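PDB 2C9L: lytic switch protein BZLF1 from Human herpesvirus 4, which switches Epstein-Barr virus from latency to the lytic cycle, binding specific and often CpG-methylated DNA as a bZIP homodimer to activate transcription. Local coordinates for residues I4-Y7 with K8-A12; R14-R17 with A18-Q22. The protein carries 2 engineered substitutions. All blocks are in the same frame, centred on the assembly; numbering follows the deposited sequence.

Contact 1 (I4-Y7 with K8-A12). With nucleotides of chain A; nucleotides of chain B.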
# COMPACT_ATOMS: atom_id res chain seq x y z
N ILE C 4 0.06 -17.66 -34.40
CA ILE C 4 1.02 -17.75 -33.30
C ILE C 4 1.04 -16.43 -32.51
O ILE C 4 1.18 -16.44 -31.29
CB ILE C 4 2.44 -18.08 -33.83
CG1 ILE C 4 3.37 -18.41 -32.67
CG2 ILE C 4 3.00 -16.90 -34.61
CD1 ILE C 4 2.99 -19.67 -31.91
N LYS C 5 0.89 -15.31 -33.21
CA LYS C 5 0.89 -14.01 -32.57
C LYS C 5 -0.30 -13.95 -31.61
O LYS C 5 -0.19 -13.47 -30.50
CB LYS C 5 0.77 -12.89 -33.61
CG LYS C 5 0.94 -11.49 -33.02
CD LYS C 5 0.92 -10.40 -34.09
CE LYS C 5 -0.48 -10.15 -34.61
NZ LYS C 5 -0.51 -9.02 -35.59
N ARG C 6 -1.43 -14.47 -32.07
CA ARG C 6 -2.64 -14.51 -31.28
C ARG C 6 -2.44 -15.38 -30.04
O ARG C 6 -2.91 -15.05 -28.95
CB ARG C 6 -3.77 -15.07 -32.15
CG ARG C 6 -5.11 -15.21 -31.47
CD ARG C 6 -6.16 -15.58 -32.51
NE ARG C 6 -6.34 -14.51 -33.48
CZ ARG C 6 -6.61 -14.70 -34.77
NH1 ARG C 6 -6.73 -15.93 -35.25
NH2 ARG C 6 -6.80 -13.66 -35.57
N TYR C 7 -1.74 -16.51 -30.21
CA TYR C 7 -1.47 -17.41 -29.09
C TYR C 7 -0.57 -16.74 -28.06
O TYR C 7 -0.81 -16.84 -26.86
CB TYR C 7 -0.78 -18.69 -29.56
CG TYR C 7 -0.17 -19.45 -28.41
CD1 TYR C 7 -0.97 -20.15 -27.53
CD2 TYR C 7 1.21 -19.40 -28.16
CE1 TYR C 7 -0.44 -20.79 -26.40
CE2 TYR C 7 1.76 -20.04 -27.04
CZ TYR C 7 0.92 -20.73 -26.17
OH TYR C 7 1.43 -21.37 -25.06
N LYS C 8 0.49 -16.10 -28.54
CA LYS C 8 1.42 -15.43 -27.66
C LYS C 8 0.75 -14.27 -26.93
O LYS C 8 1.08 -14.01 -25.77
CB LYS C 8 2.63 -14.93 -28.47
CG LYS C 8 3.60 -16.05 -28.85
CD LYS C 8 4.44 -15.71 -30.07
CE LYS C 8 5.34 -14.51 -29.84
NZ LYS C 8 6.37 -14.78 -28.80
N ASN C 9 -0.18 -13.57 -27.57
CA ASN C 9 -0.83 -12.46 -26.88
C ASN C 9 -1.77 -13.01 -25.81
O ASN C 9 -1.97 -12.39 -24.77
CB ASN C 9 -1.61 -11.57 -27.86
CG ASN C 9 -2.14 -10.31 -27.19
OD1 ASN C 9 -3.34 -10.12 -27.07
ND2 ASN C 9 -1.23 -9.45 -26.76
N ARG C 10 -2.35 -14.18 -26.08
CA ARG C 10 -3.25 -14.81 -25.13
C ARG C 10 -2.44 -15.16 -23.87
O ARG C 10 -2.95 -15.08 -22.75
CB ARG C 10 -3.85 -16.07 -25.74
CG ARG C 10 -5.01 -16.65 -24.95
CD ARG C 10 -5.38 -18.02 -25.52
NE ARG C 10 -5.65 -17.93 -26.96
CZ ARG C 10 -5.28 -18.84 -27.85
NH1 ARG C 10 -4.63 -19.94 -27.47
NH2 ARG C 10 -5.58 -18.67 -29.13
N VAL C 11 -1.18 -15.52 -24.05
CA VAL C 11 -0.31 -15.85 -22.92
C VAL C 11 0.04 -14.57 -22.15
O VAL C 11 0.02 -14.55 -20.92
CB VAL C 11 1.00 -16.53 -23.39
CG1 VAL C 11 1.99 -16.66 -22.23
CG2 VAL C 11 0.67 -17.91 -23.96
N ALA C 12 0.37 -13.50 -22.87
CA ALA C 12 0.72 -12.22 -22.25
C ALA C 12 -0.45 -11.58 -21.49
O ALA C 12 -0.23 -10.96 -20.46
CB ALA C 12 1.26 -11.25 -23.28
P DT A 11 -8.35 -15.92 -28.86
OP1 DT A 11 -8.88 -16.80 -29.92
OP2 DT A 11 -6.97 -16.08 -28.39
O5' DT A 11 -8.51 -14.41 -29.34
C5' DT A 11 -9.84 -13.97 -29.57
C4' DT A 11 -9.97 -12.54 -30.04
O4' DT A 11 -9.98 -11.63 -28.91
C3' DT A 11 -8.84 -12.02 -30.91
O3' DT A 11 -9.34 -11.42 -32.09
C2' DT A 11 -7.94 -11.19 -29.99
C1' DT A 11 -8.95 -10.63 -29.03
N1 DT A 11 -8.45 -10.23 -27.69
C2 DT A 11 -8.91 -9.06 -27.08
O2 DT A 11 -9.75 -8.33 -27.54
N3 DT A 11 -8.32 -8.78 -25.86
C4 DT A 11 -7.38 -9.54 -25.21
O4 DT A 11 -6.95 -9.18 -24.12
C5 DT A 11 -6.96 -10.76 -25.91
C7 DT A 11 -5.93 -11.66 -25.29
C6 DT A 11 -7.52 -11.02 -27.09
P DC A 12 -8.32 -10.97 -33.24
OP1 DC A 12 -9.07 -11.19 -34.51
OP2 DC A 12 -7.00 -11.57 -33.06
O5' DC A 12 -8.23 -9.40 -32.96
C5' DC A 12 -9.45 -8.71 -32.74
C4' DC A 12 -9.26 -7.23 -32.49
O4' DC A 12 -8.85 -6.95 -31.13
C3' DC A 12 -8.20 -6.55 -33.36
O3' DC A 12 -8.68 -5.26 -33.73
C2' DC A 12 -6.95 -6.53 -32.47
C1' DC A 12 -7.57 -6.30 -31.11
N1 DC A 12 -6.82 -6.73 -29.92
C2 DC A 12 -6.87 -5.92 -28.77
O2 DC A 12 -7.54 -4.89 -28.80
N3 DC A 12 -6.18 -6.30 -27.65
C4 DC A 12 -5.47 -7.42 -27.67
N4 DC A 12 -4.80 -7.75 -26.54
C5 DC A 12 -5.40 -8.27 -28.83
C6 DC A 12 -6.08 -7.88 -29.92
P DT B 7 1.61 -4.76 -17.81
OP1 DT B 7 2.01 -3.85 -16.69
OP2 DT B 7 1.23 -6.16 -17.50
O5' DT B 7 0.42 -4.09 -18.64
C5' DT B 7 0.62 -2.77 -19.15
C4' DT B 7 -0.60 -2.22 -19.86
O4' DT B 7 -0.75 -2.77 -21.19
C3' DT B 7 -1.93 -2.55 -19.18
O3' DT B 7 -2.86 -1.51 -19.44
C2' DT B 7 -2.42 -3.80 -19.90
C1' DT B 7 -2.01 -3.43 -21.30
N1 DT B 7 -1.97 -4.44 -22.35
C2 DT B 7 -2.34 -4.08 -23.63
O2 DT B 7 -2.71 -2.96 -23.92
N3 DT B 7 -2.26 -5.09 -24.54
C4 DT B 7 -1.85 -6.39 -24.31
O4 DT B 7 -1.82 -7.18 -25.23
C5 DT B 7 -1.48 -6.70 -22.95
C7 DT B 7 -1.02 -8.08 -22.60
C6 DT B 7 -1.56 -5.72 -22.05

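Contact 2 (R14-R17 with A18-Q22). Engineered in segment 14-17: S16 (natural residue Cys). With nucleotides of chain B; nucleotides of chain A.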
# COMPACT_ATOMS: atom_id res chain seq x y z
N ARG C 14 -2.91 -13.25 -20.01
CA ARG C 14 -3.04 -14.04 -18.78
C ARG C 14 -1.99 -13.56 -17.77
O ARG C 14 -2.29 -13.38 -16.59
CB ARG C 14 -2.81 -15.53 -19.04
CG ARG C 14 -3.93 -16.22 -19.78
CD ARG C 14 -3.52 -17.60 -20.31
NE ARG C 14 -4.59 -18.13 -21.16
CZ ARG C 14 -4.46 -19.17 -21.98
NH1 ARG C 14 -3.31 -19.82 -22.08
NH2 ARG C 14 -5.50 -19.54 -22.71
N LYS C 15 -0.76 -13.37 -18.24
CA LYS C 15 0.31 -12.94 -17.36
C LYS C 15 0.08 -11.54 -16.79
O LYS C 15 0.37 -11.28 -15.62
CB LYS C 15 1.64 -12.95 -18.10
CG LYS C 15 2.82 -12.47 -17.25
CD LYS C 15 4.12 -12.45 -18.06
CE LYS C 15 5.31 -11.98 -17.21
NZ LYS C 15 6.52 -11.72 -18.04
N SER C 16 -0.44 -10.65 -17.63
CA SER C 16 -0.70 -9.27 -17.24
C SER C 16 -1.79 -9.22 -16.19
O SER C 16 -1.67 -8.53 -15.19
CB SER C 16 -1.10 -8.43 -18.45
OG SER C 16 -1.21 -7.07 -18.10
N ARG C 17 -2.86 -9.97 -16.43
CA ARG C 17 -3.97 -10.01 -15.49
C ARG C 17 -3.54 -10.58 -14.13
O ARG C 17 -3.95 -10.07 -13.09
CB ARG C 17 -5.12 -10.84 -16.05
CG ARG C 17 -6.10 -10.04 -16.89
CD ARG C 17 -7.17 -10.92 -17.50
NE ARG C 17 -6.69 -11.60 -18.70
CZ ARG C 17 -6.57 -12.92 -18.82
NH1 ARG C 17 -6.90 -13.72 -17.81
NH2 ARG C 17 -6.13 -13.44 -19.95
N ALA C 18 -2.71 -11.62 -14.15
CA ALA C 18 -2.25 -12.23 -12.90
C ALA C 18 -1.30 -11.26 -12.23
O ALA C 18 -1.28 -11.14 -11.01
CB ALA C 18 -1.54 -13.58 -13.16
N LYS C 19 -0.51 -10.56 -13.04
CA LYS C 19 0.43 -9.57 -12.51
C LYS C 19 -0.32 -8.45 -11.77
O LYS C 19 0.15 -7.96 -10.75
CB LYS C 19 1.25 -8.95 -13.64
CG LYS C 19 2.16 -7.84 -13.15
CD LYS C 19 2.78 -7.06 -14.30
CE LYS C 19 3.42 -5.76 -13.81
NZ LYS C 19 3.94 -4.91 -14.92
N PHE C 20 -1.47 -8.04 -12.29
CA PHE C 20 -2.23 -6.98 -11.64
C PHE C 20 -2.90 -7.47 -10.36
O PHE C 20 -2.97 -6.74 -9.37
CB PHE C 20 -3.25 -6.37 -12.60
CG PHE C 20 -2.68 -5.30 -13.48
CD1 PHE C 20 -2.15 -4.14 -12.93
CD2 PHE C 20 -2.65 -5.46 -14.86
CE1 PHE C 20 -1.60 -3.15 -13.74
CE2 PHE C 20 -2.10 -4.47 -15.68
CZ PHE C 20 -1.58 -3.32 -15.12
N LYS C 21 -3.41 -8.71 -10.38
CA LYS C 21 -4.03 -9.27 -9.19
C LYS C 21 -3.03 -9.42 -8.04
O LYS C 21 -3.36 -9.15 -6.89
CB LYS C 21 -4.65 -10.64 -9.51
CG LYS C 21 -5.91 -10.58 -10.34
CD LYS C 21 -7.03 -9.88 -9.59
CE LYS C 21 -8.32 -9.85 -10.40
NZ LYS C 21 -9.45 -9.23 -9.65
N GLN C 22 -1.80 -9.83 -8.36
CA GLN C 22 -0.78 -9.98 -7.33
C GLN C 22 -0.32 -8.62 -6.82
O GLN C 22 0.01 -8.47 -5.65
CB GLN C 22 0.42 -10.77 -7.88
CG GLN C 22 1.13 -10.12 -9.06
CD GLN C 22 2.21 -9.15 -8.65
OE1 GLN C 22 2.86 -8.52 -9.50
NE2 GLN C 22 2.42 -9.01 -7.34
P DT B 7 1.61 -4.76 -17.81
OP1 DT B 7 2.01 -3.85 -16.69
OP2 DT B 7 1.23 -6.16 -17.50
O5' DT B 7 0.42 -4.09 -18.64
C5' DT B 7 0.62 -2.77 -19.15
C4' DT B 7 -0.60 -2.22 -19.86
O4' DT B 7 -0.75 -2.77 -21.19
C3' DT B 7 -1.93 -2.55 -19.18
O3' DT B 7 -2.86 -1.51 -19.44
C2' DT B 7 -2.42 -3.80 -19.90
C1' DT B 7 -2.01 -3.43 -21.30
N1 DT B 7 -1.97 -4.44 -22.35
C2 DT B 7 -2.34 -4.08 -23.63
O2 DT B 7 -2.71 -2.96 -23.92
N3 DT B 7 -2.26 -5.09 -24.54
C4 DT B 7 -1.85 -6.39 -24.31
O4 DT B 7 -1.82 -7.18 -25.23
C5 DT B 7 -1.48 -6.70 -22.95
C7 DT B 7 -1.02 -8.08 -22.60
C6 DT B 7 -1.56 -5.72 -22.05
P DC A 10 -8.20 -17.31 -22.17
OP1 DC A 10 -8.11 -18.78 -22.37
OP2 DC A 10 -7.04 -16.60 -21.63
O5' DC A 10 -8.60 -16.61 -23.54
C5' DC A 10 -9.81 -17.03 -24.17
C4' DC A 10 -10.18 -16.21 -25.38
O4' DC A 10 -10.71 -14.90 -25.00
C3' DC A 10 -9.01 -15.89 -26.32
O3' DC A 10 -9.42 -16.05 -27.68
C2' DC A 10 -8.55 -14.49 -25.91
C1' DC A 10 -9.87 -13.85 -25.54
N1 DC A 10 -9.86 -12.68 -24.63
C2 DC A 10 -10.66 -11.55 -24.92
O2 DC A 10 -11.38 -11.56 -25.93
N3 DC A 10 -10.62 -10.48 -24.11
C4 DC A 10 -9.85 -10.50 -23.03
N4 DC A 10 -9.86 -9.40 -22.25
C5 DC A 10 -9.03 -11.63 -22.71
C6 DC A 10 -9.07 -12.68 -23.52
P DA B 6 5.49 -9.32 -20.83
OP1 DA B 6 6.11 -9.41 -19.48
OP2 DA B 6 4.52 -10.35 -21.26
O5' DA B 6 4.75 -7.91 -20.94
C5' DA B 6 5.43 -6.75 -20.47
C4' DA B 6 4.49 -5.57 -20.33
O4' DA B 6 4.03 -5.12 -21.63
C3' DA B 6 3.21 -5.86 -19.55
O3' DA B 6 2.85 -4.70 -18.82
C2' DA B 6 2.20 -6.23 -20.62
C1' DA B 6 2.62 -5.34 -21.76
N9 DA B 6 2.34 -5.89 -23.08
C8 DA B 6 2.67 -7.14 -23.54
N7 DA B 6 2.30 -7.37 -24.77
C5 DA B 6 1.69 -6.19 -25.16
C6 DA B 6 1.08 -5.80 -26.35
N6 DA B 6 0.99 -6.57 -27.44
N1 DA B 6 0.55 -4.56 -26.41
C2 DA B 6 0.63 -3.78 -25.33
N3 DA B 6 1.17 -4.04 -24.14
C4 DA B 6 1.70 -5.27 -24.13

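Contact 1 (I4-Y7 with K8-A12)
Y7 and V11, one helical turn apart, meet where methyl CG2 of V11 sits over one face of the Y7 ring. It lies 4.0 Å from the ring centroid and 26° off the normal, which meets the criterion for a CH-pi contact, with the methyl displaced toward the rim on the CZ side. R10 approaches the same ring differently: its NH1 lies in the ring plane, at the edge, 3.7 Å from Y7 CD1. Ring and guanidinium planes stand nearly perpendicular, which rules out a stack, and Y7 CA lies over the centre of one guanidinium face.

These side chains stand on the regular i to i+4 backbone bonding of the helix, as from K8 N to I4 O (2.9 Å). On the flank, CG1 of I4 touches the aliphatic CD of K8, whose NZ continues to a phosphate of the DNA.

R6, N9 and R10 turn their polar ends to the DNA. NE (2.7 Å) and NH2 of R10 converge on OP2 of DT11 of chain A at the guanidinium edge, in its plane, which limits its rotation. R6, its chain bent at chi3, uses the same two nitrogens on OP2 of DC12 of chain A, with longer bonds, NE at 3.0 Å. N9 spans both strands in the major groove: OD1 accepts from N4 of DC12 of chain A (2.8 Å), while ND2 donates to O4 of DT7 of chain B at the same length and a nearly straight 168°. The opposite roles of the two atoms fix the amide flip, and CG anti to the backbone N (chi1 -172°) directs the group to the bases.

Such base reading beside phosphate binding is characteristic of the bZIP basic motif. The segment lies near the N-terminal end of helix 2-48, and no other protein chain of the assembly touches it.

Contact 2 (R14-R17 with A18-Q22)
S16 and F20 are joined across one turn of the helix by a backbone hydrogen bond, F20 N donating to S16 O at 2.9 Å and more weakly to R17 O. A18, K19 and K21 make the matching i to i+4 bonds, of which K19 N to K15 O is the shortest. The F20 ring has two conformers; in one of them CE2 comes to 3.7 Å from OG of S16, a contact that holds for that copy alone.

Phosphate bonds form the second group. R14 reaches one phosphate with two nitrogens: NE binds OP2 of DC10 of chain A, and NH2 binds OP1 at 2.7 Å, with the phosphorus in the guanidinium plane. This is a side-on, two-oxygen grip, reached by a chain extended from CG to NE. On the other strand the engineered S16 (naturally Cys) donates from OG to OP2 of DT7 of chain B over 2.7 Å. NZ of K19 takes OP1 of the same phosphate (2.8 Å), so two side chains a turn apart hold its two oxygens. K15, fully extended with CG anti to the backbone N (chi1 179°), carries NZ to OP1 of DA6 of chain B.

R17 makes the third group. Its NH2 stays a loose 3.7 Å from OP2 of DC10 of chain A, and NH1 makes a long, weak ion pair with another phosphate. CA of R14 comes close over the rim of one guanidinium face, 3.3 Å above the plane. R17 is established as a methylation-recognition residue, and the engineered A13, at the position of the other one (serine in nature), lies beside it.

Bonds to backbone phosphates of both strands match the role of a bZIP basic motif. Along helix 2-48 this segment leads toward the leucine zipper, and F20 already packs against F20 and, by cation-pi, K21 of the second subunit.

Overall arrangement
Contacts 1 and 2 succeed one another along the same long helix 2-48, their centres about 15 Å apart. Both are surface contacts in the probable basic motif; contact 1 lies about 31 Å from the centre of the chain and contact 2 about 17 Å. Residues 4-12 combine base recognition through an amide with arginine bonds to two phosphates of one strand; contact 1 also has a CH-pi contact between side chains one turn apart, whereas none is found across contact 2. Residues 14-22 bond to phosphates of both strands, using arginine, lysine and a hydroxyl, and include one buried side chain, the engineered S16. Only contact 2 meets the partner subunit, consistent with its position nearer the zipper.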